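PDB 1WDU: TRAS1 ORF2p, which is the N-terminal endonuclease domain of a telomere-specific non-LTR retrotransposon protein and probably nicks target DNA to start insertion of the element. Local coordinates for residues 136-141 with 175-180. The protein carries 1 engineered substitution. Residues are numbered along the deposited sequence; the frame is centred on the assembly and turned at random.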
loop_
_atom_site.group_PDB
_atom_site.type_symbol
_atom_site.label_atom_id
_atom_site.label_comp_id
_atom_site.label_asym_id
_atom_site.label_seq_id
_atom_site.Cartn_x
_atom_site.Cartn_y
_atom_site.Cartn_z
ATOM N N GLN A 136 10.409 5.018 10.198
ATOM C CA GLN A 136 9.406 5.856 9.543
ATOM C C GLN A 136 8.015 5.317 9.860
ATOM O O GLN A 136 7.074 6.091 10.036
ATOM C CB GLN A 136 9.622 5.886 8.031
ATOM C CG GLN A 136 10.769 6.769 7.574
ATOM C CD GLN A 136 11.042 6.625 6.082
ATOM O OE1 GLN A 136 10.131 6.708 5.254
ATOM N NE2 GLN A 136 12.300 6.403 5.735
ATOM N N ILE A 137 7.886 3.992 9.937
ATOM C CA ILE A 137 6.595 3.385 10.257
ATOM C C ILE A 137 6.216 3.799 11.668
ATOM O O ILE A 137 5.076 4.174 11.922
ATOM C CB ILE A 137 6.632 1.830 10.172
ATOM C CG1 ILE A 137 6.957 1.398 8.737
ATOM C CG2 ILE A 137 5.292 1.231 10.640
ATOM C CD1 ILE A 137 6.055 2.003 7.692
ATOM N N LYS A 138 7.183 3.736 12.579
ATOM C CA LYS A 138 6.955 4.123 13.968
ATOM C C LYS A 138 6.532 5.587 14.047
ATOM O O LYS A 138 5.528 5.915 14.671
ATOM C CB LYS A 138 8.227 3.910 14.799
ATOM C CG LYS A 138 8.692 2.458 14.863
ATOM C CD LYS A 138 9.773 2.244 15.924
ATOM C CE LYS A 138 10.116 0.757 16.066
ATOM N NZ LYS A 138 11.156 0.478 17.109
ATOM N N ARG A 139 7.304 6.456 13.400
ATOM C CA ARG A 139 7.024 7.887 13.383
ATOM C C ARG A 139 5.594 8.166 12.928
ATOM O O ARG A 139 4.902 9.006 13.517
ATOM C CB ARG A 139 8.020 8.600 12.462
ATOM C CG ARG A 139 7.887 10.121 12.421
ATOM C CD ARG A 139 9.210 10.763 12.003
ATOM N NE ARG A 139 9.160 12.223 12.011
ATOM C CZ ARG A 139 8.678 12.967 11.017
ATOM N NH1 ARG A 139 8.202 12.391 9.920
ATOM N NH2 ARG A 139 8.673 14.292 11.122
ATOM N N VAL A 140 5.148 7.456 11.891
ATOM C CA VAL A 140 3.789 7.636 11.379
ATOM C C VAL A 140 2.774 7.172 12.416
ATOM O O VAL A 140 1.783 7.843 12.662
ATOM C CB VAL A 140 3.552 6.838 10.056
ATOM C CG1 VAL A 140 2.086 6.870 9.682
ATOM C CG2 VAL A 140 4.380 7.430 8.923
ATOM N N GLU A 141 3.038 6.026 13.034
ATOM C CA GLU A 141 2.136 5.461 14.030
ATOM C C GLU A 141 1.946 6.341 15.277
ATOM O O GLU A 141 0.815 6.577 15.708
ATOM C CB GLU A 141 2.640 4.069 14.430
ATOM C CG GLU A 141 1.556 3.078 14.858
ATOM C CD GLU A 141 1.133 3.237 16.305
ATOM O OE1 GLU A 141 0.216 2.504 16.738
ATOM O OE2 GLU A 141 1.717 4.087 17.012
ATOM N N MET A 175 8.024 -7.792 11.193
ATOM C CA MET A 175 7.065 -8.400 12.118
ATOM C C MET A 175 7.270 -7.862 13.534
ATOM O O MET A 175 6.304 -7.595 14.253
ATOM C CB MET A 175 7.216 -9.928 12.139
ATOM C CG MET A 175 6.466 -10.671 11.032
ATOM S SD MET A 175 4.704 -10.215 10.942
ATOM C CE MET A 175 4.029 -11.066 12.385
ATOM N N GLY A 176 8.534 -7.713 13.931
ATOM C CA GLY A 176 8.843 -7.210 15.258
ATOM C C GLY A 176 8.263 -5.821 15.427
ATOM O O GLY A 176 7.645 -5.503 16.447
ATOM N N THR A 177 8.466 -4.988 14.412
ATOM C CA THR A 177 7.941 -3.634 14.432
ATOM C C THR A 177 6.416 -3.683 14.481
ATOM O O THR A 177 5.790 -2.949 15.247
ATOM C CB THR A 177 8.414 -2.859 13.192
ATOM O OG1 THR A 177 9.843 -2.755 13.230
ATOM C CG2 THR A 177 7.808 -1.469 13.151
ATOM N N LEU A 178 5.808 -4.549 13.677
ATOM C CA LEU A 178 4.351 -4.645 13.698
ATOM C C LEU A 178 3.868 -4.973 15.104
ATOM O O LEU A 178 2.916 -4.366 15.597
ATOM C CB LEU A 178 3.862 -5.713 12.725
ATOM C CG LEU A 178 3.586 -5.266 11.287
ATOM C CD1 LEU A 178 4.638 -4.271 10.808
ATOM C CD2 LEU A 178 3.539 -6.505 10.401
ATOM N N GLY A 179 4.542 -5.929 15.744
ATOM C CA GLY A 179 4.181 -6.334 17.094
ATOM C C GLY A 179 4.195 -5.198 18.104
ATOM O O GLY A 179 3.304 -5.095 18.943
ATOM N N GLU A 180 5.207 -4.344 18.028
ATOM C CA GLU A 180 5.323 -3.212 18.937
ATOM C C GLU A 180 4.225 -2.178 18.719
ATOM O O GLU A 180 3.789 -1.508 19.662
ATOM C CB GLU A 180 6.679 -2.530 18.753
ATOM C CG GLU A 180 7.852 -3.259 19.374
ATOM C CD GLU A 180 9.179 -2.804 18.792
ATOM O OE1 GLU A 180 9.346 -1.581 18.565
ATOM O OE2 GLU A 180 10.053 -3.670 18.566
#
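K138 and E180 reach across the gap between two nearly parallel helices and join in a salt bridge, with K138 NZ donating a hydrogen bond to E180 OE1 at 3.1 Å. OE1 receives it through its syn lone pair, on the side of the other carboxylate oxygen. The lysine gets there by stretching out: its chain leaves with CG beside the backbone N (chi1 -62°) and runs extended to the ammonium group, while the glutamate, also extended past CG, meets it at a slant.

Beneath this polar link, T177 CG2 points into the space between the helices. It lies 4.3 Å from K138 CE and 4.5 Å from I137 CG2, loose van der Waals contacts that place one methyl under the aliphatic end of the lysine and beside the isoleucine branch. The threonine hydroxyl does not cross the gap; OG1 donates a hydrogen bond back to Q173 O, one helical turn earlier in its own helix.

The closest CA pair, K138 and T177, is still 7.8 Å apart, and the segment axes approach to 10.7 Å at 15°, so side chains alone close the interface. Deeper in, I137 and V140 pack on F151 of strand 149-154, and V140 also touches V107, while L178 rests on I185. Helices 131-142 and 169-181 thus lie side by side on one sheet of the DNase I-like alpha/beta sandwich, forming part of an outer helical layer.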